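Local structure of mandelate racemase/muconate lactonizing protein (Alicyclobacillus acidocaldarius LAA1, 3QLD) at residues Pro54-Glu59 / Asn104-Ala109; Leu170-Gly175 / Gly199-Glu204; Leu224-Trp229 / Asp246-Ser251; Pro242-Glu247 / Ala264-Val269. The protein is of unknown function but belongs to the enolase superfamily, joining a mandelate racemase/muconate lactonizing enzyme N-terminal domain to a TIM-barrel-like C-terminal domain. All coordinates share one frame; numbering follows the deposited sequence.

Contact 1. Residues Pro54-Glu59 / Asn104-Ala109. With SO4 (sulfate ion), chain C; SO4 (sulfate ion), chain D.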
loop_
_atom_site.group_PDB
_atom_site.type_symbol
_atom_site.label_atom_id
_atom_site.label_comp_id
_atom_site.label_asym_id
_atom_site.label_seq_id
_atom_site.Cartn_x
_atom_site.Cartn_y
_atom_site.Cartn_z
ATOM N N PRO A 54 9.522 6.432 2.137
ATOM C CA PRO A 54 8.561 5.762 1.307
ATOM C C PRO A 54 8.595 6.207 -0.140
ATOM O O PRO A 54 7.569 6.570 -0.695
ATOM C CB PRO A 54 7.211 6.075 1.996
ATOM C CG PRO A 54 7.395 7.551 2.386
ATOM C CD PRO A 54 8.919 7.575 2.855
ATOM N N THR A 55 9.779 6.129 -0.734
ATOM C CA THR A 55 10.008 6.622 -2.117
ATOM C C THR A 55 10.162 5.490 -3.130
ATOM O O THR A 55 10.034 5.693 -4.347
ATOM C CB THR A 55 11.247 7.478 -2.224
ATOM O OG1 THR A 55 12.361 6.740 -1.755
ATOM C CG2 THR A 55 11.102 8.819 -1.465
ATOM N N TYR A 56 10.402 4.286 -2.659
ATOM C CA TYR A 56 10.346 3.119 -3.542
ATOM C C TYR A 56 9.061 2.310 -3.403
ATOM O O TYR A 56 8.386 2.013 -4.400
ATOM C CB TYR A 56 11.602 2.290 -3.280
ATOM C CG TYR A 56 11.588 0.826 -3.706
ATOM C CD1 TYR A 56 11.614 0.433 -5.063
ATOM C CD2 TYR A 56 11.616 -0.168 -2.764
ATOM C CE1 TYR A 56 11.631 -0.932 -5.454
ATOM C CE2 TYR A 56 11.606 -1.549 -3.151
ATOM C CZ TYR A 56 11.637 -1.911 -4.499
ATOM O OH TYR A 56 11.682 -3.269 -4.831
ATOM N N THR A 57 8.666 1.969 -2.170
ATOM C CA THR A 57 7.306 1.554 -1.932
ATOM C C THR A 57 6.711 2.357 -0.751
ATOM O O THR A 57 7.356 3.246 -0.246
ATOM C CB THR A 57 7.138 0.055 -1.632
ATOM O OG1 THR A 57 7.723 -0.226 -0.360
ATOM C CG2 THR A 57 7.833 -0.842 -2.736
ATOM N N GLU A 58 5.510 1.975 -0.330
ATOM C CA GLU A 58 4.742 2.771 0.658
ATOM C C GLU A 58 5.243 2.503 2.080
ATOM O O GLU A 58 4.954 3.288 2.979
ATOM C CB GLU A 58 3.242 2.502 0.544
ATOM C CG GLU A 58 2.784 1.086 1.024
ATOM C CD GLU A 58 3.146 -0.062 0.060
ATOM O OE1 GLU A 58 3.532 0.182 -1.128
ATOM O OE2 GLU A 58 3.008 -1.221 0.507
ATOM N N GLU A 59 6.008 1.419 2.262
ATOM C CA GLU A 59 6.581 1.082 3.606
ATOM C C GLU A 59 7.901 1.819 3.859
ATOM O O GLU A 59 8.698 2.038 2.951
ATOM C CB GLU A 59 6.704 -0.487 3.748
ATOM C CG GLU A 59 5.308 -1.224 3.681
ATOM C CD GLU A 59 5.539 -2.731 3.835
ATOM O OE1 GLU A 59 5.679 -3.142 5.001
ATOM O OE2 GLU A 59 5.700 -3.423 2.820
ATOM N N ASN A 104 1.387 -4.139 3.625
ATOM C CA ASN A 104 2.476 -4.249 4.661
ATOM C C ASN A 104 3.347 -5.458 4.405
ATOM O O ASN A 104 3.765 -6.177 5.335
ATOM C CB ASN A 104 1.858 -4.317 6.055
ATOM C CG ASN A 104 1.257 -2.942 6.459
ATOM O OD1 ASN A 104 2.014 -2.034 6.856
ATOM N ND2 ASN A 104 -0.063 -2.799 6.345
ATOM N N ARG A 105 3.598 -5.717 3.120
ATOM C CA ARG A 105 4.245 -6.988 2.785
ATOM C C ARG A 105 5.687 -7.114 3.259
ATOM O O ARG A 105 6.117 -8.238 3.546
ATOM C CB ARG A 105 4.138 -7.273 1.302
ATOM C CG ARG A 105 2.719 -7.714 0.986
ATOM C CD ARG A 105 2.613 -8.058 -0.531
ATOM N NE ARG A 105 1.247 -8.489 -0.893
ATOM C CZ ARG A 105 0.893 -9.750 -1.175
ATOM N NH1 ARG A 105 1.801 -10.746 -1.221
ATOM N NH2 ARG A 105 -0.382 -10.014 -1.461
HETATM N N MSE A 106 6.429 -6.002 3.350
HETATM C CA MSE A 106 7.801 -6.105 3.855
HETATM C C MSE A 106 7.857 -6.429 5.360
HETATM O O MSE A 106 8.771 -7.162 5.816
HETATM C CB MSE A 106 8.616 -4.845 3.519
HETATM C CG MSE A 106 8.817 -4.649 2.005
HETATM SE SE MSE A 106 9.446 -2.838 1.722
HETATM C CE MSE A 106 9.699 -2.874 -0.200
ATOM N N SER A 107 6.896 -5.895 6.114
ATOM C CA SER A 107 6.742 -6.215 7.562
ATOM C C SER A 107 6.273 -7.665 7.743
ATOM O O SER A 107 6.862 -8.432 8.554
ATOM C CB SER A 107 5.766 -5.227 8.242
ATOM O OG SER A 107 6.506 -4.063 8.415
ATOM N N VAL A 108 5.296 -8.065 6.939
ATOM C CA VAL A 108 4.799 -9.428 6.973
ATOM C C VAL A 108 5.944 -10.392 6.654
ATOM O O VAL A 108 6.129 -11.418 7.345
ATOM C CB VAL A 108 3.598 -9.609 5.980
ATOM C CG1 VAL A 108 3.350 -11.089 5.691
ATOM C CG2 VAL A 108 2.295 -9.021 6.598
ATOM N N ALA A 109 6.697 -10.064 5.621
ATOM C CA ALA A 109 7.804 -10.901 5.155
ATOM C C ALA A 109 8.856 -11.079 6.255
ATOM O O ALA A 109 9.532 -12.150 6.346
ATOM C CB ALA A 109 8.466 -10.219 4.011
HETATM S S SO4 C . -0.917 -12.598 -3.172
HETATM O O1 SO4 C . -1.438 -12.002 -1.944
HETATM O O2 SO4 C . 0.531 -12.435 -3.217
HETATM O O3 SO4 C . -1.157 -14.039 -3.190
HETATM O O4 SO4 C . -1.603 -11.951 -4.295
HETATM S S SO4 D . -3.058 -7.078 -0.028
HETATM O O1 SO4 D . -3.271 -5.693 -0.461
HETATM O O2 SO4 D . -3.551 -7.305 1.326
HETATM O O3 SO4 D . -3.814 -7.971 -0.897
HETATM O O4 SO4 D . -1.633 -7.420 -0.103
HETATM O O HOH W 1 3.096 -4.002 0.695
HETATM O O HOH W 2 1.698 -1.344 3.088
#
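With CG anti to its carbonyl carbon (chi1 -62°) and the chain extended beyond it, E59 pushes its carboxylate against the start of helix 105-123; M106, with a similar torsion, reaches back toward T57. The carboxylate spans two successive amides. E59 OE2 accepts from M106 N at 2.7 Å, nearly straight (167°), and E59 OE1 from S107 N at 3.2 Å, each through its syn lone pair. N104, at the N-cap position, makes no side-chain capping bond; E59 instead supplies acceptors to the first turn, whose dipole would be expected to stabilise its charge. This joins the loop before helix 61-80 to helix 105-123 in the N-terminal domain of the enolase superfamily. Through two waters E58 OE2 reaches N104 N and R105 N. Selenomethionine M106 meets T57 tip to tip, M106 CE lying 3.3 Å from T57 OG1, and touches Y56 CE2 at 3.8 Å, obliquely to a ring whose OH is hydrogen-bonded to D246. R105 NE and NH2 donate to O4 of one sulfate, R105 NH2 to O1 of the other (2.3 Å, very short), and NH1 to L274 O. N104 ND2 bonds R102 O of its own chain and E58 O of the second subunit.

Contact 2. Residues Leu170-Gly175 / Gly199-Glu204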
loop_
_atom_site.group_PDB
_atom_site.type_symbol
_atom_site.label_atom_id
_atom_site.label_comp_id
_atom_site.label_asym_id
_atom_site.label_seq_id
_atom_site.Cartn_x
_atom_site.Cartn_y
_atom_site.Cartn_z
ATOM N N LEU A 170 22.569 -0.187 -16.611
ATOM C CA LEU A 170 22.760 1.195 -16.781
ATOM C C LEU A 170 21.502 2.009 -16.425
ATOM O O LEU A 170 20.413 1.735 -16.944
ATOM C CB LEU A 170 23.020 1.468 -18.253
ATOM C CG LEU A 170 24.148 0.648 -18.890
ATOM C CD1 LEU A 170 24.420 1.376 -20.194
ATOM C CD2 LEU A 170 25.377 0.761 -17.955
ATOM N N LYS A 171 21.680 3.066 -15.620
ATOM C CA LYS A 171 20.576 4.007 -15.378
ATOM C C LYS A 171 20.381 4.840 -16.609
ATOM O O LYS A 171 21.347 5.319 -17.196
ATOM C CB LYS A 171 20.882 4.887 -14.152
ATOM C CG LYS A 171 20.933 4.084 -12.885
ATOM C CD LYS A 171 19.514 3.762 -12.353
ATOM C CE LYS A 171 19.584 2.774 -11.169
ATOM N NZ LYS A 171 18.524 3.059 -10.148
ATOM N N ILE A 172 19.132 4.942 -17.074
ATOM C CA ILE A 172 18.822 5.695 -18.238
ATOM C C ILE A 172 17.600 6.628 -18.024
ATOM O O ILE A 172 16.803 6.405 -17.091
ATOM C CB ILE A 172 18.536 4.788 -19.463
ATOM C CG1 ILE A 172 17.300 3.901 -19.207
ATOM C CG2 ILE A 172 19.839 4.016 -19.831
ATOM C CD1 ILE A 172 16.700 3.338 -20.540
ATOM N N ALA A 173 17.547 7.691 -18.829
ATOM C CA ALA A 173 16.439 8.632 -18.839
ATOM C C ALA A 173 16.365 9.270 -20.186
ATOM O O ALA A 173 17.310 9.166 -20.973
ATOM C CB ALA A 173 16.581 9.694 -17.704
ATOM N N PRO A 174 15.229 9.907 -20.502
ATOM C CA PRO A 174 15.072 10.497 -21.822
ATOM C C PRO A 174 16.208 11.491 -22.090
ATOM O O PRO A 174 16.473 12.326 -21.248
ATOM C CB PRO A 174 13.725 11.209 -21.714
ATOM C CG PRO A 174 12.971 10.393 -20.631
ATOM C CD PRO A 174 14.031 10.098 -19.650
ATOM N N GLY A 175 16.905 11.342 -23.219
ATOM C CA GLY A 175 17.977 12.269 -23.587
ATOM C C GLY A 175 19.331 11.755 -23.177
ATOM O O GLY A 175 20.367 12.292 -23.622
ATOM N N GLY A 199 11.142 4.856 -13.983
ATOM C CA GLY A 199 9.899 5.610 -14.279
ATOM C C GLY A 199 9.999 6.960 -14.968
ATOM O O GLY A 199 9.051 7.770 -14.940
ATOM N N SER A 200 11.095 7.179 -15.678
ATOM C CA SER A 200 11.434 8.436 -16.208
ATOM C C SER A 200 10.817 8.668 -17.586
ATOM O O SER A 200 10.858 9.773 -18.089
ATOM C CB SER A 200 12.982 8.568 -16.191
ATOM O OG SER A 200 13.628 7.745 -17.169
ATOM N N TYR A 201 10.282 7.601 -18.231
ATOM C CA TYR A 201 9.630 7.739 -19.545
ATOM C C TYR A 201 8.086 7.892 -19.414
ATOM O O TYR A 201 7.455 7.528 -18.388
ATOM C CB TYR A 201 9.960 6.568 -20.489
ATOM C CG TYR A 201 11.446 6.518 -20.798
ATOM C CD1 TYR A 201 11.955 7.066 -21.997
ATOM C CD2 TYR A 201 12.324 6.025 -19.867
ATOM C CE1 TYR A 201 13.369 7.017 -22.308
ATOM C CE2 TYR A 201 13.757 5.983 -20.134
ATOM C CZ TYR A 201 14.252 6.513 -21.334
ATOM O OH TYR A 201 15.620 6.469 -21.511
ATOM N N ARG A 202 7.506 8.385 -20.495
ATOM C CA ARG A 202 6.071 8.578 -20.640
ATOM C C ARG A 202 5.644 7.930 -21.949
ATOM O O ARG A 202 6.481 7.649 -22.816
ATOM C CB ARG A 202 5.783 10.086 -20.697
ATOM C CG ARG A 202 6.126 10.834 -19.386
ATOM C CD ARG A 202 5.346 10.309 -18.165
ATOM N NE ARG A 202 5.767 11.038 -16.968
ATOM C CZ ARG A 202 6.828 10.768 -16.223
ATOM N NH1 ARG A 202 7.621 9.718 -16.488
ATOM N NH2 ARG A 202 7.093 11.553 -15.185
ATOM N N PRO A 203 4.330 7.697 -22.141
ATOM C CA PRO A 203 3.946 7.053 -23.386
ATOM C C PRO A 203 4.413 7.714 -24.696
ATOM O O PRO A 203 4.705 6.978 -25.678
ATOM C CB PRO A 203 2.435 6.993 -23.278
ATOM C CG PRO A 203 2.221 6.822 -21.795
ATOM C CD PRO A 203 3.188 7.824 -21.220
ATOM N N GLU A 204 4.540 9.052 -24.710
ATOM C CA GLU A 204 5.051 9.802 -25.871
ATOM C C GLU A 204 6.521 9.490 -26.254
ATOM O O GLU A 204 6.951 9.774 -27.347
ATOM C CB GLU A 204 4.924 11.319 -25.670
ATOM C CG GLU A 204 3.514 11.773 -25.581
ATOM C CD GLU A 204 3.017 11.878 -24.142
ATOM O OE1 GLU A 204 3.425 11.048 -23.268
ATOM O OE2 GLU A 204 2.177 12.790 -23.919
#
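P174 lays its CG over one face of the Y201 ring, 3.9 Å from the ring centroid and 19° off the normal, which meets the geometry of a CH-pi contact. The methylene sits off-centre, toward the rim; its nearest ring atom is Y201 CD1, and the two side chains run past each other in opposite directions. Y201 takes up this position with CG anti to its carbonyl carbon (chi1 -63°), which carries the phenol across the backbone of 172-174. I172 crosses it at about a right angle, and its CD1 comes within 3.5 Å of Y201 OH. The hydroxyl also lies 3.2 Å from A173 C, but its hydrogen bond goes to D177, just beyond the first segment, so the polar tip is held while the ring packs. S200 touches the same proline and A173. Its OG occupies the crowded position between backbone N and carbonyl carbon, 3.4 Å from P174 CD, and is itself hydrogen-bonded to A197 O. No hydrogen bond joins 170-175 to 199-204. Instead R202 braces its own loop: NH1 donates at 2.9 Å to G199 O, on a lone pair, and also to Y201 O, from above that carbonyl plane. These loops follow the parallel neighbours 167-171 and 192-196, which K171 and D196 link by a salt bridge, and lead into helices 178-187 and 206-211. They are consecutive loops at the C-terminal ends of adjacent parallel strands, as in the (beta/alpha)7-beta barrel of the enolase superfamily.

Contact 3. Residues Leu224-Trp229 / Asp246-Ser251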
loop_
_atom_site.group_PDB
_atom_site.type_symbol
_atom_site.label_atom_id
_atom_site.label_comp_id
_atom_site.label_asym_id
_atom_site.label_seq_id
_atom_site.Cartn_x
_atom_site.Cartn_y
_atom_site.Cartn_z
ATOM N N LEU A 224 7.918 3.248 -17.235
ATOM C CA LEU A 224 6.829 4.228 -17.050
ATOM C C LEU A 224 6.537 4.407 -15.544
ATOM O O LEU A 224 6.938 3.590 -14.716
ATOM C CB LEU A 224 5.546 3.778 -17.790
ATOM C CG LEU A 224 5.649 3.591 -19.339
ATOM C CD1 LEU A 224 4.310 3.117 -19.948
ATOM C CD2 LEU A 224 6.222 4.865 -20.049
ATOM N N PRO A 225 5.843 5.509 -15.203
ATOM C CA PRO A 225 5.369 5.621 -13.829
ATOM C C PRO A 225 4.394 4.524 -13.519
ATOM O O PRO A 225 3.860 3.893 -14.435
ATOM C CB PRO A 225 4.592 6.931 -13.844
ATOM C CG PRO A 225 5.079 7.694 -15.004
ATOM C CD PRO A 225 5.360 6.631 -16.036
ATOM N N GLU A 226 4.103 4.327 -12.233
ATOM C CA GLU A 226 3.037 3.399 -11.823
ATOM C C GLU A 226 1.656 4.062 -12.088
ATOM O O GLU A 226 0.769 4.018 -11.224
ATOM C CB GLU A 226 3.228 2.925 -10.347
ATOM C CG GLU A 226 4.590 2.253 -10.016
ATOM C CD GLU A 226 4.924 2.130 -8.479
ATOM O OE1 GLU A 226 4.307 1.274 -7.786
ATOM O OE2 GLU A 226 5.816 2.871 -7.960
ATOM N N ASP A 227 1.468 4.649 -13.293
ATOM C CA ASP A 227 0.247 5.433 -13.703
ATOM C C ASP A 227 -0.892 4.725 -14.435
ATOM O O ASP A 227 -2.067 5.113 -14.257
ATOM C CB ASP A 227 0.618 6.640 -14.597
ATOM C CG ASP A 227 1.017 7.872 -13.787
ATOM O OD1 ASP A 227 0.764 7.879 -12.562
ATOM O OD2 ASP A 227 1.583 8.824 -14.389
ATOM N N ASP A 228 -0.574 3.724 -15.262
ATOM C CA ASP A 228 -1.605 3.082 -16.068
ATOM C C ASP A 228 -1.095 1.807 -16.785
ATOM O O ASP A 228 -0.040 1.739 -17.443
ATOM C CB ASP A 228 -2.444 4.188 -16.812
ATOM C CG ASP A 228 -3.003 3.809 -18.188
ATOM O OD1 ASP A 228 -3.750 4.687 -18.712
ATOM O OD2 ASP A 228 -2.768 2.714 -18.743
ATOM N N TRP A 229 -1.819 0.761 -16.450
ATOM C CA TRP A 229 -1.521 -0.568 -16.838
ATOM C C TRP A 229 -1.630 -0.723 -18.348
ATOM O O TRP A 229 -0.864 -1.474 -18.967
ATOM C CB TRP A 229 -2.511 -1.492 -16.153
ATOM C CG TRP A 229 -2.176 -1.830 -14.740
ATOM C CD1 TRP A 229 -2.867 -1.452 -13.609
ATOM C CD2 TRP A 229 -1.053 -2.597 -14.286
ATOM N NE1 TRP A 229 -2.246 -1.969 -12.480
ATOM C CE2 TRP A 229 -1.136 -2.673 -12.868
ATOM C CE3 TRP A 229 0.014 -3.243 -14.946
ATOM C CZ2 TRP A 229 -0.192 -3.368 -12.095
ATOM C CZ3 TRP A 229 0.938 -3.974 -14.173
ATOM C CH2 TRP A 229 0.835 -4.014 -12.767
ATOM N N ASP A 246 9.728 -4.052 -11.125
ATOM C CA ASP A 246 10.209 -4.262 -9.741
ATOM C C ASP A 246 8.993 -3.794 -8.892
ATOM O O ASP A 246 8.148 -4.628 -8.586
ATOM C CB ASP A 246 11.520 -3.479 -9.539
ATOM C CG ASP A 246 11.997 -3.381 -8.101
ATOM O OD1 ASP A 246 11.438 -4.007 -7.213
ATOM O OD2 ASP A 246 12.962 -2.635 -7.884
ATOM N N GLU A 247 8.908 -2.510 -8.597
ATOM C CA GLU A 247 7.944 -2.006 -7.564
ATOM C C GLU A 247 6.505 -2.016 -8.067
ATOM O O GLU A 247 5.552 -2.094 -7.276
ATOM C CB GLU A 247 8.403 -0.656 -6.927
ATOM C CG GLU A 247 8.292 0.532 -7.856
ATOM C CD GLU A 247 9.601 0.776 -8.641
ATOM O OE1 GLU A 247 9.744 1.918 -9.098
ATOM O OE2 GLU A 247 10.485 -0.141 -8.775
ATOM N N SER A 248 6.350 -2.063 -9.394
ATOM C CA SER A 248 5.011 -2.212 -9.980
ATOM C C SER A 248 4.351 -3.528 -9.732
ATOM O O SER A 248 3.179 -3.664 -10.082
ATOM C CB SER A 248 5.041 -1.967 -11.496
ATOM O OG SER A 248 5.293 -0.610 -11.780
ATOM N N VAL A 249 5.113 -4.516 -9.252
ATOM C CA VAL A 249 4.581 -5.797 -8.913
ATOM C C VAL A 249 4.865 -6.143 -7.415
ATOM O O VAL A 249 5.943 -6.629 -7.052
ATOM C CB VAL A 249 5.162 -6.878 -9.792
ATOM C CG1 VAL A 249 4.741 -8.242 -9.218
ATOM C CG2 VAL A 249 4.616 -6.709 -11.315
ATOM N N ARG A 250 3.849 -5.944 -6.591
ATOM C CA ARG A 250 3.963 -6.107 -5.132
ATOM C C ARG A 250 3.313 -7.376 -4.616
ATOM O O ARG A 250 3.358 -7.616 -3.414
ATOM C CB ARG A 250 3.256 -4.945 -4.392
ATOM C CG ARG A 250 3.434 -3.537 -4.913
ATOM C CD ARG A 250 4.773 -2.949 -4.430
ATOM N NE ARG A 250 4.934 -1.472 -4.370
ATOM C CZ ARG A 250 4.367 -0.504 -5.128
ATOM N NH1 ARG A 250 3.473 -0.760 -6.096
ATOM N NH2 ARG A 250 4.720 0.777 -4.905
ATOM N N SER A 251 2.622 -8.121 -5.467
ATOM C CA SER A 251 1.855 -9.288 -5.044
ATOM C C SER A 251 1.766 -10.244 -6.196
ATOM O O SER A 251 1.949 -9.846 -7.349
ATOM C CB SER A 251 0.424 -8.911 -4.665
ATOM O OG SER A 251 -0.363 -8.566 -5.815
#
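E226 leaves its backbone toward 246-251 and runs outward from CB with CG anti to its carbonyl carbon (chi1 -56°) and an extended chain. E226 CG rests against S248 OG at 3.4 Å, a hydroxyl already hydrogen-bonded to Q222. E226 CD lies 3.8 Å from E247 CG. At the tip the oxygens divide: E226 OE1 makes a salt bridge to R250 NH1 at 2.8 Å, its hydrogen bond weak at 121°. The carboxylate and guanidinium meet tip to tip, their planes 44° apart. E226 OE2 lies 3.4 Å from E247 CG and 4.2 Å from E247 OE1, a like charge. R102 of the second subunit forms a salt bridge with E226 OE2, and would be expected to ease the repulsion. The backbone is bent on both sides, by an inverse gamma turn centred on E226 and a type I turn from D246 to V249. W229 CH2 adds a contact of 3.6 Å to S248 O. W229 opens helix 229-238, which D228 N-caps; its indole makes a cation-pi contact with R253 of the second subunit and packs on L257, T258 and L261 of helix 252-261, so the loop after strand 220-221 lies against both the loop after strand 243-245 and the helix that follows it.

Contact 4. Residues Pro242-Glu247 / Ala264-Val269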
loop_
_atom_site.group_PDB
_atom_site.type_symbol
_atom_site.label_atom_id
_atom_site.label_comp_id
_atom_site.label_asym_id
_atom_site.label_seq_id
_atom_site.Cartn_x
_atom_site.Cartn_y
_atom_site.Cartn_z
ATOM N N PRO A 242 12.472 -7.075 -23.548
ATOM C CA PRO A 242 11.578 -7.334 -22.439
ATOM C C PRO A 242 11.535 -6.116 -21.497
ATOM O O PRO A 242 12.570 -5.461 -21.243
ATOM C CB PRO A 242 12.285 -8.484 -21.707
ATOM C CG PRO A 242 13.058 -9.187 -22.792
ATOM C CD PRO A 242 13.623 -8.027 -23.521
ATOM N N VAL A 243 10.320 -5.835 -20.995
ATOM C CA VAL A 243 10.198 -4.903 -19.864
ATOM C C VAL A 243 10.326 -5.711 -18.585
ATOM O O VAL A 243 9.794 -6.794 -18.490
ATOM C CB VAL A 243 8.808 -4.178 -19.888
ATOM C CG1 VAL A 243 8.595 -3.405 -18.574
ATOM C CG2 VAL A 243 8.780 -3.262 -21.104
ATOM N N CYS A 244 11.014 -5.141 -17.582
ATOM C CA CYS A 244 11.141 -5.732 -16.254
ATOM C C CYS A 244 10.398 -4.839 -15.256
ATOM O O CYS A 244 10.526 -3.629 -15.329
ATOM C CB CYS A 244 12.598 -5.712 -15.847
ATOM S SG CYS A 244 12.857 -6.444 -14.211
ATOM N N LEU A 245 9.602 -5.444 -14.373
ATOM C CA LEU A 245 8.968 -4.659 -13.336
ATOM C C LEU A 245 9.580 -5.055 -11.990
ATOM O O LEU A 245 9.864 -6.238 -11.741
ATOM C CB LEU A 245 7.443 -4.872 -13.314
ATOM C CG LEU A 245 6.761 -4.475 -14.630
ATOM C CD1 LEU A 245 5.217 -4.774 -14.474
ATOM C CD2 LEU A 245 6.981 -3.045 -14.993
ATOM N N ASP A 246 9.728 -4.052 -11.125
ATOM C CA ASP A 246 10.209 -4.262 -9.741
ATOM C C ASP A 246 8.993 -3.794 -8.892
ATOM O O ASP A 246 8.148 -4.628 -8.586
ATOM C CB ASP A 246 11.520 -3.479 -9.539
ATOM C CG ASP A 246 11.997 -3.381 -8.101
ATOM O OD1 ASP A 246 11.438 -4.007 -7.213
ATOM O OD2 ASP A 246 12.962 -2.635 -7.884
ATOM N N GLU A 247 8.908 -2.510 -8.597
ATOM C CA GLU A 247 7.944 -2.006 -7.564
ATOM C C GLU A 247 6.505 -2.016 -8.067
ATOM O O GLU A 247 5.552 -2.094 -7.276
ATOM C CB GLU A 247 8.403 -0.656 -6.927
ATOM C CG GLU A 247 8.292 0.532 -7.856
ATOM C CD GLU A 247 9.601 0.776 -8.641
ATOM O OE1 GLU A 247 9.744 1.918 -9.098
ATOM O OE2 GLU A 247 10.485 -0.141 -8.775
ATOM N N ALA A 264 4.678 -6.992 -19.161
ATOM C CA ALA A 264 6.127 -7.181 -18.946
ATOM C C ALA A 264 6.512 -8.634 -19.148
ATOM O O ALA A 264 5.666 -9.551 -19.085
ATOM C CB ALA A 264 6.591 -6.702 -17.539
ATOM N N ARG A 265 7.805 -8.835 -19.302
ATOM C CA ARG A 265 8.320 -10.182 -19.544
ATOM C C ARG A 265 9.374 -10.649 -18.541
ATOM O O ARG A 265 9.783 -11.810 -18.619
ATOM C CB ARG A 265 8.848 -10.331 -21.001
ATOM C CG ARG A 265 7.765 -10.125 -22.010
ATOM C CD ARG A 265 8.137 -10.694 -23.373
ATOM N NE ARG A 265 9.028 -9.855 -24.170
ATOM C CZ ARG A 265 8.572 -8.967 -25.052
ATOM N NH1 ARG A 265 9.407 -8.234 -25.784
ATOM N NH2 ARG A 265 7.254 -8.826 -25.187
ATOM N N VAL A 266 9.844 -9.763 -17.653
ATOM C CA VAL A 266 10.850 -10.084 -16.651
ATOM C C VAL A 266 10.447 -9.522 -15.290
ATOM O O VAL A 266 9.933 -8.398 -15.244
ATOM C CB VAL A 266 12.225 -9.501 -17.070
ATOM C CG1 VAL A 266 13.301 -9.663 -15.975
ATOM C CG2 VAL A 266 12.710 -10.218 -18.326
ATOM N N LEU A 267 10.651 -10.321 -14.230
ATOM C CA LEU A 267 10.304 -9.908 -12.858
ATOM C C LEU A 267 11.572 -9.759 -12.044
ATOM O O LEU A 267 12.391 -10.708 -11.998
ATOM C CB LEU A 267 9.333 -10.931 -12.230
ATOM C CG LEU A 267 8.894 -10.672 -10.762
ATOM C CD1 LEU A 267 8.040 -9.382 -10.689
ATOM C CD2 LEU A 267 8.077 -11.865 -10.248
ATOM N N ASN A 268 11.736 -8.571 -11.451
ATOM C CA ASN A 268 12.700 -8.334 -10.352
ATOM C C ASN A 268 12.054 -8.823 -9.072
ATOM O O ASN A 268 11.052 -8.254 -8.592
ATOM C CB ASN A 268 13.129 -6.860 -10.301
ATOM C CG ASN A 268 14.095 -6.535 -9.171
ATOM O OD1 ASN A 268 14.188 -7.277 -8.198
ATOM N ND2 ASN A 268 14.759 -5.412 -9.276
ATOM N N VAL A 269 12.590 -9.932 -8.570
ATOM C CA VAL A 269 12.061 -10.559 -7.346
ATOM C C VAL A 269 12.803 -10.019 -6.125
ATOM O O VAL A 269 14.034 -10.041 -6.095
ATOM C CB VAL A 269 12.247 -12.080 -7.383
ATOM C CG1 VAL A 269 11.954 -12.747 -5.954
ATOM C CG2 VAL A 269 11.297 -12.664 -8.473
#
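P242 begins the pairing with an apolar touch, its CB 3.8 Å from V266 CG2. At V243 the backbone takes over. Its carbonyl O accepts twice, from V266 N at 3.1 Å and from R265 N at 3.0 Å, with both donors in the carbonyl plane. V243 CG1 meanwhile borders the A264 methyl, and the R265 side chain is fixed at its far end by a bond from NH1 to L239 O. C244, with SG anti to its backbone N (chi1 -179°), sets the sulfur 3.7 Å from V266 CG1; both residues project to the same side of the sheet, where W295 of strand 293-296 packs on them. L245 both donates and accepts: its N bonds V266 O at 3.1 Å, and its O receives N268 N at 3.0 Å, a donor displaced above the carbonyl plane. The leucine itself projects to the other face with L267, placing CG 3.7 Å from A264 CB and packing on helices 229-238 and 252-261. D246 then runs alongside N268, carboxylate and amide stacked with planes 25° apart. Its OD2 is 3.6 Å from N268 ND2, whose hydrogen bond goes to E221, while D246 is held by Y56, K270 and R273. The alternating bonds flank parallel bridges C244-V266 and L245-L267, and the strand directions diverge by 28°. Strand 243-245, helix 252-261 and strand 266-269 thus form a beta-alpha-beta crossover, with helices over the L245 and L267 face: the repeating unit of the enolase-superfamily barrel.

In the fold
Contact 4 is a backbone-bonded strand pair in the core of the barrel, and contact 3 continues from it through the shared D246 and E247 into charged loops; their centres are about 9 Å apart. V249 CG1 packs on L267 CD1 at 3.8 Å to join them. Contact 1 is also buried but belongs to the N-terminal domain, and Y56 OH reaches D246 OD1 at 2.5 Å, a hydrogen bond between the domains. Contacts 1 and 3 both touch the second subunit and rely on carboxylates. Contact 2, partly exposed and about 25 Å centre to centre from contact 1, relies on apolar and CH-pi packing, meeting contact 3 where Y201 and R202 lie against L224 and P225.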